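Local coordinates for cytochrome (Paracoccus pantotrophus, PDB 2XTS), which is the first part of the c-type cytochrome subunit SoxD of the sulfane dehydrogenase SoxCD, where its heme c probably carries electrons taken from protein-bound sulfur, at residues D[88-91]-D[92-96]; D[104-107]-D[108-111]; D[148-151]-D[152-156]; D[162-165]-D[166-170]; D[190-193]-D[194-197]. All coordinates share one frame; numbering follows the deposited sequence.

Contact 1. Residues D[88-91]-D[92-96]; sequences TVYD and YVHRS. With HEC (heme c), chain U.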
loop_
_atom_site.group_PDB
_atom_site.type_symbol
_atom_site.label_atom_id
_atom_site.label_comp_id
_atom_site.label_asym_id
_atom_site.label_seq_id
_atom_site.Cartn_x
_atom_site.Cartn_y
_atom_site.Cartn_z
ATOM N N THR D 88 -3.687 -10.678 38.328
ATOM C CA THR D 88 -2.916 -10.695 37.093
ATOM C C THR D 88 -1.994 -11.907 37.045
ATOM O O THR D 88 -1.747 -12.473 35.984
ATOM C CB THR D 88 -2.102 -9.417 36.973
ATOM O OG1 THR D 88 -2.910 -8.293 37.349
ATOM C CG2 THR D 88 -1.529 -9.241 35.579
ATOM N N VAL D 89 -1.440 -12.270 38.197
ATOM C CA VAL D 89 -0.529 -13.413 38.264
ATOM C C VAL D 89 -1.262 -14.696 37.864
ATOM O O VAL D 89 -0.842 -15.441 36.992
ATOM C CB VAL D 89 0.070 -13.590 39.657
ATOM C CG1 VAL D 89 1.064 -14.752 39.679
ATOM C CG2 VAL D 89 0.769 -12.288 40.114
ATOM N N TYR D 90 -2.386 -14.933 38.517
ATOM C CA TYR D 90 -3.172 -16.095 38.222
ATOM C C TYR D 90 -3.537 -16.142 36.751
ATOM O O TYR D 90 -3.376 -17.150 36.059
ATOM C CB TYR D 90 -4.446 -16.089 39.108
ATOM C CG TYR D 90 -5.238 -17.353 38.922
ATOM C CD1 TYR D 90 -5.998 -17.550 37.776
ATOM C CD2 TYR D 90 -5.207 -18.369 39.878
ATOM C CE1 TYR D 90 -6.701 -18.736 37.572
ATOM C CE2 TYR D 90 -5.914 -19.544 39.682
ATOM C CZ TYR D 90 -6.638 -19.726 38.524
ATOM O OH TYR D 90 -7.346 -20.885 38.337
ATOM N N ASP D 91 -4.116 -15.049 36.295
ATOM C CA ASP D 91 -4.669 -14.999 34.953
ATOM C C ASP D 91 -3.619 -15.209 33.875
ATOM O O ASP D 91 -3.807 -16.017 32.987
ATOM C CB ASP D 91 -5.386 -13.644 34.843
ATOM C CG ASP D 91 -6.182 -13.449 33.575
ATOM O OD1 ASP D 91 -6.196 -14.331 32.697
ATOM O OD2 ASP D 91 -6.798 -12.360 33.479
ATOM N N TYR D 92 -2.537 -14.455 33.956
ATOM C CA TYR D 92 -1.503 -14.532 32.961
ATOM C C TYR D 92 -0.881 -15.941 32.948
ATOM O O TYR D 92 -0.644 -16.515 31.883
ATOM C CB TYR D 92 -0.429 -13.466 33.213
ATOM C CG TYR D 92 0.694 -13.483 32.199
ATOM C CD1 TYR D 92 0.496 -13.028 30.882
ATOM C CD2 TYR D 92 1.934 -14.020 32.503
ATOM C CE1 TYR D 92 1.528 -13.064 29.948
ATOM C CE2 TYR D 92 2.936 -14.029 31.565
ATOM C CZ TYR D 92 2.730 -13.559 30.288
ATOM O OH TYR D 92 3.783 -13.587 29.411
ATOM N N VAL D 93 -0.563 -16.481 34.127
ATOM C CA VAL D 93 0.030 -17.815 34.184
ATOM C C VAL D 93 -0.908 -18.838 33.547
ATOM O O VAL D 93 -0.501 -19.676 32.747
ATOM C CB VAL D 93 0.408 -18.202 35.634
ATOM C CG1 VAL D 93 0.715 -19.681 35.732
ATOM C CG2 VAL D 93 1.592 -17.372 36.125
ATOM N N HIS D 94 -2.174 -18.785 33.944
ATOM C CA HIS D 94 -3.149 -19.748 33.461
ATOM C C HIS D 94 -3.299 -19.710 31.936
ATOM O O HIS D 94 -3.435 -20.749 31.291
ATOM C CB HIS D 94 -4.499 -19.469 34.146
ATOM C CG HIS D 94 -5.529 -20.530 33.943
ATOM N ND1 HIS D 94 -5.489 -21.733 34.609
ATOM C CD2 HIS D 94 -6.649 -20.552 33.187
ATOM C CE1 HIS D 94 -6.531 -22.466 34.256
ATOM N NE2 HIS D 94 -7.245 -21.776 33.389
ATOM N N ARG D 95 -3.306 -18.504 31.380
ATOM C CA ARG D 95 -3.594 -18.285 29.961
ATOM C C ARG D 95 -2.408 -18.421 29.039
ATOM O O ARG D 95 -2.588 -18.793 27.892
ATOM C CB ARG D 95 -4.224 -16.893 29.795
ATOM C CG ARG D 95 -4.588 -16.498 28.365
ATOM C CD ARG D 95 -5.642 -17.358 27.706
ATOM N NE ARG D 95 -6.020 -16.830 26.402
ATOM C CZ ARG D 95 -5.283 -16.963 25.309
ATOM N NH1 ARG D 95 -4.145 -17.622 25.364
ATOM N NH2 ARG D 95 -5.682 -16.430 24.160
ATOM N N SER D 96 -1.210 -18.130 29.548
ATOM C CA SER D 96 -0.075 -17.820 28.687
ATOM C C SER D 96 1.265 -18.458 29.051
ATOM O O SER D 96 2.231 -18.306 28.298
ATOM C CB SER D 96 0.092 -16.299 28.564
ATOM O OG SER D 96 -1.058 -15.720 27.965
HETATM FE FE HEC U . 7.202 -17.612 32.016
HETATM C CHA HEC U . 6.835 -14.288 31.420
HETATM C CHB HEC U . 5.372 -17.324 34.836
HETATM C CHC HEC U . 7.273 -20.960 32.369
HETATM C CHD HEC U . 9.511 -17.807 29.578
HETATM N NA HEC U . 6.292 -16.110 32.938
HETATM C C1A HEC U . 6.313 -14.779 32.578
HETATM C C2A HEC U . 5.635 -13.981 33.598
HETATM C C3A HEC U . 5.227 -14.826 34.559
HETATM C C4A HEC U . 5.631 -16.167 34.144
HETATM C CMA HEC U . 4.436 -14.496 35.836
HETATM C CAA HEC U . 5.463 -12.443 33.540
HETATM C CBA HEC U . 6.702 -11.718 34.071
HETATM C CGA HEC U . 6.566 -10.228 34.116
HETATM O O1A HEC U . 5.848 -9.672 33.297
HETATM O O2A HEC U . 7.228 -9.661 35.020
HETATM N NB HEC U . 6.428 -18.882 33.320
HETATM C C1B HEC U . 5.672 -18.589 34.416
HETATM C C2B HEC U . 5.169 -19.839 34.962
HETATM C C3B HEC U . 5.703 -20.837 34.287
HETATM C C4B HEC U . 6.485 -20.269 33.231
HETATM C CMB HEC U . 4.350 -19.867 36.281
HETATM C CAB HEC U . 5.460 -22.337 34.493
HETATM C CBB HEC U . 3.940 -22.636 34.476
HETATM N NC HEC U . 8.199 -19.114 31.144
HETATM C C1C HEC U . 8.128 -20.454 31.444
HETATM C C2C HEC U . 9.037 -21.183 30.609
HETATM C C3C HEC U . 9.686 -20.280 29.877
HETATM C C4C HEC U . 9.170 -18.972 30.200
HETATM C CMC HEC U . 9.278 -22.711 30.684
HETATM C CAC HEC U . 10.826 -20.481 28.885
HETATM C CBC HEC U . 10.775 -21.493 27.784
HETATM N ND HEC U . 7.995 -16.313 30.728
HETATM C C1D HEC U . 8.884 -16.604 29.718
HETATM C C2D HEC U . 9.109 -15.484 28.870
HETATM C C3D HEC U . 8.273 -14.426 29.428
HETATM C C4D HEC U . 7.653 -14.978 30.578
HETATM C CMD HEC U . 9.962 -15.344 27.619
HETATM C CAD HEC U . 8.122 -13.026 28.859
HETATM C CBD HEC U . 6.964 -13.018 27.860
HETATM C CGD HEC U . 6.733 -11.682 27.236
HETATM O O1D HEC U . 7.304 -10.672 27.701
HETATM O O2D HEC U . 5.853 -11.607 26.348
#
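Tyr92 and Thr88 meet one turn apart on helix 86-96, and the tyrosine then reaches from that helix to heme c. Its CB rests 3.2 Å from Thr88 O, the carbonyl oxygen that also accepts from Tyr92 N. CG stands opposite the backbone N (chi1 -180°), which carries the ring outward to the porphyrin. CD2 lies near pyrrole carbons C2A and C3A, and CE2 makes the closest approach, 3.4 Å to heme C2A. The hydroxyl at the tip ends 3.6 Å from heme CBD, the second methylene of a propionate arm, while Ser96 CB lies over one ring face. One residue on, the branched Val93 sets both methyls near the heme: CG1 is 3.7 Å from methyl CMB. On another side of the helix Tyr90 and His94 run side by side, their rings near parallel but slid apart, with planes 23° from each other; His94 ND1 is hydrogen-bonded to Thr110 OG1. Asp91 O accepts from Arg95 N at 3.0 Å, whereas the arginine's guanidinium turns away to Glu172 of the Sulfite dehydrogenase chain. Aromatic and aliphatic carbon thus lines the heme, and polar ends serve the neighbouring helix and the partner subunit.

Contact 2. Residues D[104-107]-D[108-111]; sequences TLSV and DDTY. With CA (calcium ion), chain X.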
loop_
_atom_site.group_PDB
_atom_site.type_symbol
_atom_site.label_atom_id
_atom_site.label_comp_id
_atom_site.label_asym_id
_atom_site.label_seq_id
_atom_site.Cartn_x
_atom_site.Cartn_y
_atom_site.Cartn_z
ATOM N N THR D 104 -1.787 -25.319 29.730
ATOM C CA THR D 104 -1.650 -26.704 30.173
ATOM C C THR D 104 -1.809 -26.851 31.700
ATOM O O THR D 104 -1.685 -27.949 32.215
ATOM C CB THR D 104 -0.296 -27.267 29.714
ATOM O OG1 THR D 104 0.732 -26.356 30.110
ATOM C CG2 THR D 104 -0.276 -27.491 28.206
ATOM N N LEU D 105 -2.085 -25.761 32.408
ATOM C CA LEU D 105 -2.264 -25.787 33.857
ATOM C C LEU D 105 -3.733 -25.839 34.234
ATOM O O LEU D 105 -4.559 -25.127 33.661
ATOM C CB LEU D 105 -1.686 -24.517 34.464
ATOM C CG LEU D 105 -0.179 -24.351 34.269
ATOM C CD1 LEU D 105 0.241 -22.969 34.699
ATOM C CD2 LEU D 105 0.565 -25.416 35.053
ATOM N N SER D 106 -4.062 -26.693 35.206
ATOM C CA SER D 106 -5.391 -26.702 35.771
ATOM C C SER D 106 -5.620 -25.500 36.675
ATOM O O SER D 106 -4.688 -24.773 37.031
ATOM C CB SER D 106 -5.626 -27.965 36.567
ATOM O OG SER D 106 -4.858 -27.949 37.752
ATOM N N VAL D 107 -6.875 -25.310 37.074
ATOM C CA VAL D 107 -7.212 -24.283 38.037
ATOM C C VAL D 107 -6.426 -24.482 39.341
ATOM O O VAL D 107 -5.856 -23.542 39.872
ATOM C CB VAL D 107 -8.746 -24.230 38.291
ATOM C CG1 VAL D 107 -9.089 -23.460 39.563
ATOM C CG2 VAL D 107 -9.469 -23.646 37.063
ATOM N N ASP D 108 -6.417 -25.702 39.871
ATOM C CA ASP D 108 -5.689 -25.984 41.099
ATOM C C ASP D 108 -4.193 -25.782 40.926
ATOM O O ASP D 108 -3.530 -25.234 41.806
ATOM C CB ASP D 108 -5.966 -27.403 41.583
ATOM C CG ASP D 108 -7.332 -27.560 42.246
ATOM O OD1 ASP D 108 -8.021 -26.552 42.521
ATOM O OD2 ASP D 108 -7.674 -28.730 42.525
ATOM N N ASP D 109 -3.658 -26.213 39.796
ATOM C CA ASP D 109 -2.243 -26.012 39.501
ATOM C C ASP D 109 -1.887 -24.523 39.548
ATOM O O ASP D 109 -0.825 -24.130 40.024
ATOM C CB ASP D 109 -1.873 -26.459 38.080
ATOM C CG ASP D 109 -1.899 -27.943 37.858
ATOM O OD1 ASP D 109 -1.895 -28.733 38.832
ATOM O OD2 ASP D 109 -1.931 -28.320 36.654
ATOM N N THR D 110 -2.779 -23.696 39.011
ATOM C CA THR D 110 -2.524 -22.257 38.932
ATOM C C THR D 110 -2.581 -21.613 40.303
ATOM O O THR D 110 -1.767 -20.773 40.649
ATOM C CB THR D 110 -3.461 -21.577 37.908
ATOM O OG1 THR D 110 -3.374 -22.254 36.645
ATOM C CG2 THR D 110 -3.063 -20.124 37.701
ATOM N N TYR D 111 -3.523 -22.033 41.127
ATOM C CA TYR D 111 -3.513 -21.568 42.521
ATOM C C TYR D 111 -2.232 -21.944 43.241
ATOM O O TYR D 111 -1.657 -21.141 43.967
ATOM C CB TYR D 111 -4.707 -22.095 43.325
ATOM C CG TYR D 111 -6.019 -21.377 43.077
ATOM C CD1 TYR D 111 -6.169 -20.020 43.364
ATOM C CD2 TYR D 111 -7.103 -22.050 42.536
ATOM C CE1 TYR D 111 -7.388 -19.380 43.148
ATOM C CE2 TYR D 111 -8.306 -21.420 42.301
ATOM C CZ TYR D 111 -8.444 -20.087 42.603
ATOM O OH TYR D 111 -9.646 -19.467 42.359
HETATM CA CA CA X . -1.300 -30.016 32.899
HETATM O O HOH W 1 0.014 -28.934 34.762
HETATM O O HOH W 2 -2.827 -30.148 35.013
HETATM O O HOH W 3 -1.155 -30.832 30.672
#
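Ser106 and Asp109 form a capping box at the start of helix 107-120, the serine side chain reaching forward and the aspartate back to the other's backbone N. Ser106 OG, placed between its own N and carbonyl carbon (chi1 70°), accepts from Asp109 N at 2.9 Å. In return Asp109 OD2 accepts from Ser106 N at 3.0 Å, met from above the carboxylate plane. Short polar side chains suit both places, since the span to be bridged is short. With an alanine in place of Asp109, Ser106 N and two calcium-bound waters would probably lose the acceptor they share. Leu105 crosses Thr110 at about a right angle, its CB 3.6 Å from Thr110 OG1, and also touches the heme. Val107 and Tyr111 instead lie alongside one another, pointing the same way, with CG1 3.5 Å from ring atom CE2. Thr110 N and OG1 reach Ser106 O from opposite faces of its plane. Thr104 O binds the calcium ion directly at 2.2 Å, and two of the ion's waters donate to Asp109 OD2.

Contact 3. Residues D[148-151]-D[152-156]; sequences PDDR and DQTEY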
loop_
_atom_site.group_PDB
_atom_site.type_symbol
_atom_site.label_atom_id
_atom_site.label_comp_id
_atom_site.label_asym_id
_atom_site.label_seq_id
_atom_site.Cartn_x
_atom_site.Cartn_y
_atom_site.Cartn_z
ATOM N N PRO D 148 -3.623 6.679 36.917
ATOM C CA PRO D 148 -3.962 6.873 35.511
ATOM C C PRO D 148 -3.220 8.044 34.883
ATOM O O PRO D 148 -2.952 9.065 35.522
ATOM C CB PRO D 148 -5.480 7.112 35.512
ATOM C CG PRO D 148 -5.949 6.533 36.730
ATOM C CD PRO D 148 -4.839 6.693 37.743
ATOM N N ASP D 149 -2.910 7.883 33.603
ATOM C CA ASP D 149 -2.266 8.892 32.762
ATOM C C ASP D 149 -2.711 10.290 33.136
ATOM O O ASP D 149 -3.884 10.599 33.075
ATOM C CB ASP D 149 -2.677 8.625 31.308
ATOM C CG ASP D 149 -1.924 9.428 30.278
ATOM O OD1 ASP D 149 -1.020 10.230 30.596
ATOM O OD2 ASP D 149 -2.282 9.243 29.088
ATOM N N ASP D 150 -1.745 11.117 33.510
ATOM C CA ASP D 150 -1.986 12.514 33.867
ATOM C C ASP D 150 -1.187 13.462 32.988
ATOM O O ASP D 150 -0.910 14.586 33.383
ATOM C CB ASP D 150 -1.638 12.739 35.359
ATOM C CG ASP D 150 -0.155 12.601 35.651
ATOM O OD1 ASP D 150 0.553 11.996 34.821
ATOM O OD2 ASP D 150 0.279 13.051 36.746
ATOM N N ARG D 151 -0.792 13.027 31.792
ATOM C CA ARG D 151 -0.072 13.929 30.876
ATOM C C ARG D 151 -0.869 15.190 30.575
ATOM O O ARG D 151 -0.295 16.264 30.407
ATOM C CB ARG D 151 0.300 13.222 29.572
ATOM C CG ARG D 151 1.413 12.244 29.714
ATOM C CD ARG D 151 1.646 11.486 28.420
ATOM N NE ARG D 151 0.618 10.469 28.173
ATOM C CZ ARG D 151 0.505 9.747 27.062
ATOM N NH1 ARG D 151 1.337 9.936 26.052
ATOM N NH2 ARG D 151 -0.411 8.787 26.994
ATOM N N ASP D 152 -2.196 15.073 30.554
ATOM C CA ASP D 152 -3.048 16.236 30.335
ATOM C C ASP D 152 -2.871 17.337 31.386
ATOM O O ASP D 152 -3.166 18.502 31.114
ATOM C CB ASP D 152 -4.528 15.828 30.220
ATOM C CG ASP D 152 -5.109 15.233 31.495
ATOM O OD1 ASP D 152 -4.392 14.930 32.466
ATOM O OD2 ASP D 152 -6.344 15.033 31.511
ATOM N N GLN D 153 -2.408 16.979 32.580
ATOM C CA GLN D 153 -2.144 17.947 33.647
ATOM C C GLN D 153 -0.679 18.334 33.743
ATOM O O GLN D 153 -0.354 19.499 33.980
ATOM C CB GLN D 153 -2.590 17.381 34.995
ATOM C CG GLN D 153 -4.073 17.100 35.070
ATOM C CD GLN D 153 -4.548 16.836 36.486
ATOM O OE1 GLN D 153 -4.209 15.815 37.099
ATOM N NE2 GLN D 153 -5.346 17.754 37.012
ATOM N N THR D 154 0.214 17.368 33.531
ATOM C CA THR D 154 1.629 17.501 33.836
ATOM C C THR D 154 2.545 17.767 32.637
ATOM O O THR D 154 3.693 18.167 32.830
ATOM C CB THR D 154 2.158 16.263 34.562
ATOM O OG1 THR D 154 1.968 15.122 33.730
ATOM C CG2 THR D 154 1.443 16.060 35.896
ATOM N N GLU D 155 2.074 17.531 31.404
ATOM C CA GLU D 155 2.893 17.706 30.211
ATOM C C GLU D 155 2.225 18.553 29.144
ATOM O O GLU D 155 2.852 19.455 28.581
ATOM C CB GLU D 155 3.256 16.330 29.634
ATOM C CG GLU D 155 4.121 15.515 30.585
ATOM C CD GLU D 155 4.659 14.217 29.998
ATOM O OE1 GLU D 155 4.629 14.051 28.759
ATOM O OE2 GLU D 155 5.121 13.383 30.817
ATOM N N TYR D 156 0.950 18.303 28.863
ATOM C CA TYR D 156 0.329 18.977 27.728
ATOM C C TYR D 156 0.315 20.513 27.907
ATOM O O TYR D 156 0.638 21.222 26.969
ATOM C CB TYR D 156 -1.054 18.408 27.441
ATOM C CG TYR D 156 -1.098 16.942 26.993
ATOM C CD1 TYR D 156 0.050 16.235 26.668
ATOM C CD2 TYR D 156 -2.316 16.285 26.868
ATOM C CE1 TYR D 156 -0.020 14.896 26.241
ATOM C CE2 TYR D 156 -2.389 14.961 26.468
ATOM C CZ TYR D 156 -1.236 14.286 26.142
ATOM O OH TYR D 156 -1.319 12.973 25.750
HETATM O O HOH W 4 -2.824 11.643 27.750
HETATM O O HOH W 5 -3.646 12.607 30.294
#
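Asp152 turns its carboxylate back toward Asp150 in the first turn of helix 151-154, OD1 lying 3.6 Å from Asp150 C, and gives its backbone N to a water 2.9 Å away. Gln153 N and Thr154 N both close on Asp150 O, and Thr154 OG1 adds a third bond to that oxygen at 2.9 Å, from above the carbonyl plane. Threonine suits the spot because its hydroxyl can turn back to the helix start. Glu155 leaves helical geometry; its carboxyl carbon CD passes 3.8 Å from Arg151 CG, guanidinium and carboxylate planes 74° apart. Tyr156 N then meets Arg151 O at 2.8 Å, and its ring receives Arg151 CB over one face in a CH-pi contact. Asp149 holds the guanidinium side-on through NE and NH2, NH2 being 2.8 Å from OD2; Asp149 OD1 also accepts from Arg151 N, an Asx turn. Arg151 NH1 and Tyr156 OH both go to Asp263 of the Sulfite dehydrogenase chain, and Glu155 and Asp150 form salt bridges to its arginines. The turn thus links strand 146-148, whose Pro148 pairs with a strand of that chain, to helices 151-154 and 156-159.

Contact 4. Residues D[162-165]-D[166-170]; sequences EPCM and TDCAV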
loop_
_atom_site.group_PDB
_atom_site.type_symbol
_atom_site.label_atom_id
_atom_site.label_comp_id
_atom_site.label_asym_id
_atom_site.label_seq_id
_atom_site.Cartn_x
_atom_site.Cartn_y
_atom_site.Cartn_z
ATOM N N GLU D 162 3.817 28.443 23.318
ATOM C CA GLU D 162 4.398 28.915 22.081
ATOM C C GLU D 162 5.883 28.559 22.027
ATOM O O GLU D 162 6.632 28.910 22.950
ATOM C CB GLU D 162 4.224 30.434 21.962
ATOM C CG GLU D 162 2.919 30.846 21.340
ATOM C CD GLU D 162 2.843 30.488 19.873
ATOM O OE1 GLU D 162 3.885 30.545 19.195
ATOM O OE2 GLU D 162 1.736 30.162 19.396
ATOM N N PRO D 163 6.320 27.838 20.975
ATOM C CA PRO D 163 7.720 27.448 20.953
ATOM C C PRO D 163 8.616 28.498 20.338
ATOM O O PRO D 163 8.145 29.347 19.574
ATOM C CB PRO D 163 7.710 26.190 20.086
ATOM C CG PRO D 163 6.616 26.447 19.110
ATOM C CD PRO D 163 5.589 27.297 19.813
ATOM N N CYS D 164 9.908 28.381 20.621
ATOM C CA CYS D 164 10.909 29.308 20.073
ATOM C C CYS D 164 11.235 28.953 18.610
ATOM O O CYS D 164 11.315 27.774 18.276
ATOM C CB CYS D 164 12.162 29.270 20.944
ATOM S SG CYS D 164 13.569 30.269 20.360
ATOM N N MET D 165 11.392 29.963 17.750
ATOM C CA MET D 165 11.790 29.785 16.355
ATOM C C MET D 165 13.197 30.303 16.047
ATOM O O MET D 165 13.835 29.848 15.122
ATOM C CB MET D 165 10.813 30.522 15.424
ATOM C CG MET D 165 9.373 30.015 15.445
ATOM S SD MET D 165 9.146 28.305 14.945
ATOM C CE MET D 165 9.390 28.399 13.174
ATOM N N THR D 166 13.664 31.316 16.781
ATOM C CA THR D 166 14.873 32.059 16.405
ATOM C C THR D 166 15.736 32.355 17.615
ATOM O O THR D 166 15.221 32.759 18.661
ATOM C CB THR D 166 14.520 33.386 15.724
ATOM O OG1 THR D 166 13.746 33.103 14.558
ATOM C CG2 THR D 166 15.787 34.175 15.304
ATOM N N ASP D 167 17.041 32.147 17.467
ATOM C CA ASP D 167 18.005 32.432 18.542
ATOM C C ASP D 167 17.642 31.759 19.847
ATOM O O ASP D 167 17.705 32.351 20.932
ATOM C CB ASP D 167 18.175 33.941 18.738
ATOM C CG ASP D 167 18.897 34.592 17.588
ATOM O OD1 ASP D 167 19.798 33.959 16.991
ATOM O OD2 ASP D 167 18.565 35.755 17.266
ATOM N N CYS D 168 17.256 30.493 19.743
ATOM C CA CYS D 168 16.810 29.736 20.886
ATOM C C CYS D 168 18.008 29.405 21.773
ATOM O O CYS D 168 19.074 29.045 21.307
ATOM C CB CYS D 168 16.087 28.478 20.405
ATOM S SG CYS D 168 14.700 28.892 19.258
ATOM N N ALA D 169 17.831 29.596 23.072
ATOM C CA ALA D 169 18.867 29.332 24.055
ATOM C C ALA D 169 18.921 27.842 24.394
ATOM O O ALA D 169 18.421 27.402 25.431
ATOM C CB ALA D 169 18.586 30.146 25.314
ATOM N N VAL D 170 19.530 27.059 23.510
ATOM C CA VAL D 170 19.674 25.620 23.712
ATOM C C VAL D 170 21.133 25.246 23.577
ATOM O O VAL D 170 21.883 25.862 22.810
ATOM C CB VAL D 170 18.859 24.827 22.676
ATOM C CG1 VAL D 170 17.387 25.146 22.843
ATOM C CG2 VAL D 170 19.341 25.139 21.254
#
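Cys164 and Cys168 are joined by a disulfide, SG to SG 2.1 Å, which closes a small ring of five residues. The C-S-S-C torsion is -103°, and the two CA atoms stand 6.0 Å apart. The half-cystines reach the bond differently: Cys164 SG lies opposite its backbone N (chi1 176°), whereas Cys168 SG lies beside its own (chi1 -55°), so that the two sulfurs converge from the two ends of the loop. Around the bridge come van der Waals contacts. Cys164 SG passes 3.4 Å from Thr166 O, and Cys168 SG lies 3.8 Å from Met165 N, so backbone atoms of the loop lie beside both sulfurs. The Met165 chain, bent at its second and third torsions, leads away from the ring and packs on Arg343 of the Sulfite dehydrogenase chain. Polar bonds run mainly to that chain: Asp167 N donates to Asn309 there, and Cys164 O accepts from Arg343. Asp167 takes the left-handed backbone region, where the loop bends back to Cys168. Cysteine is the residue that can fix such a loop covalently. With no regular helix or strand here, the cross-link limits how far the chain can open, in a loop whose backbone is also bonded to the partner subunit.

Contact 5. Residues D[190-193]-D[194-197]; sequences GRPA and GSMP. With CA (calcium ion), chain Y.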
loop_
_atom_site.group_PDB
_atom_site.type_symbol
_atom_site.label_atom_id
_atom_site.label_comp_id
_atom_site.label_asym_id
_atom_site.label_seq_id
_atom_site.Cartn_x
_atom_site.Cartn_y
_atom_site.Cartn_z
ATOM N N GLY D 190 30.303 -2.683 7.330
ATOM C CA GLY D 190 30.340 -2.039 8.633
ATOM C C GLY D 190 29.338 -0.914 8.823
ATOM O O GLY D 190 29.222 -0.372 9.927
ATOM N N ARG D 191 28.602 -0.536 7.770
ATOM C CA ARG D 191 27.556 0.482 7.912
ATOM C C ARG D 191 26.362 -0.108 8.642
ATOM O O ARG D 191 26.190 -1.309 8.640
ATOM C CB ARG D 191 27.092 0.997 6.566
ATOM C CG ARG D 191 28.150 1.797 5.848
ATOM C CD ARG D 191 27.620 2.268 4.490
ATOM N NE ARG D 191 28.525 3.241 3.888
ATOM C CZ ARG D 191 28.547 4.536 4.175
ATOM N NH1 ARG D 191 27.684 5.062 5.032
ATOM N NH2 ARG D 191 29.443 5.319 3.595
ATOM N N PRO D 192 25.515 0.732 9.258
ATOM C CA PRO D 192 24.257 0.219 9.821
ATOM C C PRO D 192 23.499 -0.643 8.790
ATOM O O PRO D 192 23.391 -0.260 7.615
ATOM C CB PRO D 192 23.485 1.499 10.170
ATOM C CG PRO D 192 24.598 2.529 10.402
ATOM C CD PRO D 192 25.674 2.186 9.442
ATOM N N ALA D 193 22.965 -1.779 9.231
ATOM C CA ALA D 193 22.274 -2.685 8.312
ATOM C C ALA D 193 21.131 -1.966 7.601
ATOM O O ALA D 193 20.373 -1.193 8.208
ATOM C CB ALA D 193 21.800 -3.973 9.005
ATOM N N GLY D 194 21.001 -2.235 6.306
ATOM C CA GLY D 194 19.966 -1.606 5.502
ATOM C C GLY D 194 20.344 -0.260 4.922
ATOM O O GLY D 194 19.526 0.398 4.308
ATOM N N SER D 195 21.604 0.139 5.070
ATOM C CA SER D 195 22.061 1.408 4.515
ATOM C C SER D 195 21.847 1.453 3.004
ATOM O O SER D 195 21.955 0.453 2.309
ATOM C CB SER D 195 23.544 1.632 4.873
ATOM O OG SER D 195 23.670 1.994 6.234
ATOM N N MET D 196 21.565 2.642 2.511
ATOM C CA MET D 196 21.270 2.802 1.102
ATOM C C MET D 196 22.504 2.458 0.249
ATOM O O MET D 196 23.625 2.844 0.574
ATOM C CB MET D 196 20.804 4.234 0.812
ATOM C CG MET D 196 19.656 4.737 1.697
ATOM S SD MET D 196 18.057 3.952 1.414
ATOM C CE MET D 196 17.663 4.562 -0.230
ATOM N N PRO D 197 22.288 1.749 -0.856
ATOM C CA PRO D 197 23.399 1.486 -1.750
ATOM C C PRO D 197 24.007 2.773 -2.318
ATOM O O PRO D 197 23.305 3.752 -2.578
ATOM C CB PRO D 197 22.755 0.687 -2.881
ATOM C CG PRO D 197 21.483 0.161 -2.359
ATOM C CD PRO D 197 21.044 1.086 -1.292
HETATM CA CA CA Y . 29.812 0.896 11.840
HETATM O O HOH W 6 25.272 4.267 6.431
HETATM O O HOH W 7 29.231 1.805 14.122
HETATM O O HOH W 8 29.549 2.740 10.043
HETATM O O HOH W 9 27.637 1.177 11.955
#
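Pro192 O is gripped twice by Ser195, by its hydroxyl and more weakly by its backbone N. The OG bond is short, 2.7 Å, with the hydroxyl in the carbonyl plane on a lone pair. The amide lies 3.1 Å from the same oxygen at a bent angle of 135°, closing a type II beta turn from Pro192 to Ser195. Gly194 occupies the third position with phi 86°, where a side chain would strike Ala193 O; Pro192, at the first, contributes the accepting carbonyl. The serine OG, beside its own N (chi1 -75°), also lies 3.6 Å from Arg191 CB and 3.8 Å from Pro192 CD. A water donates to it at 2.8 Å and accepts from Arg191 NH1, in the plane of the guanidinium, whose NH1 also forms a salt bridge with Glu383 of the Sulfite dehydrogenase chain. An alanine at Ser195 would probably leave Pro192 O with the weak amide bond alone from this turn and the water without its acceptor. Gly190 O, just upstream, binds a calcium ion at 2.4 Å, alongside three waters. The turn belongs to the long irregular tail after strand 174-177, tied back by Gly194 N to Asp187 and laid against the Sulfite dehydrogenase chain.

Overall arrangement
The five contacts come in series along the chain. Contacts 1 and 2 share the heme-binding cytochrome c region, on the successive helices 86-96 and 107-120; their centres are 10 Å apart and they touch through His94 and Thr110. From there the chain leaves the compact domain. Contact 3, on helix 151-154, has its centre about 31 Å from that of contact 1, and the disulfide loop of contact 4 follows, its centre about 24 Å from that of contact 3. Contact 5 lies in the tail after strand 174-177, the centres of contacts 4 and 5 being about 34 Å apart. Contacts 3 to 5 all meet the Sulfite dehydrogenase chain, so an extended arm appears to embrace the partner that the heme domain also faces.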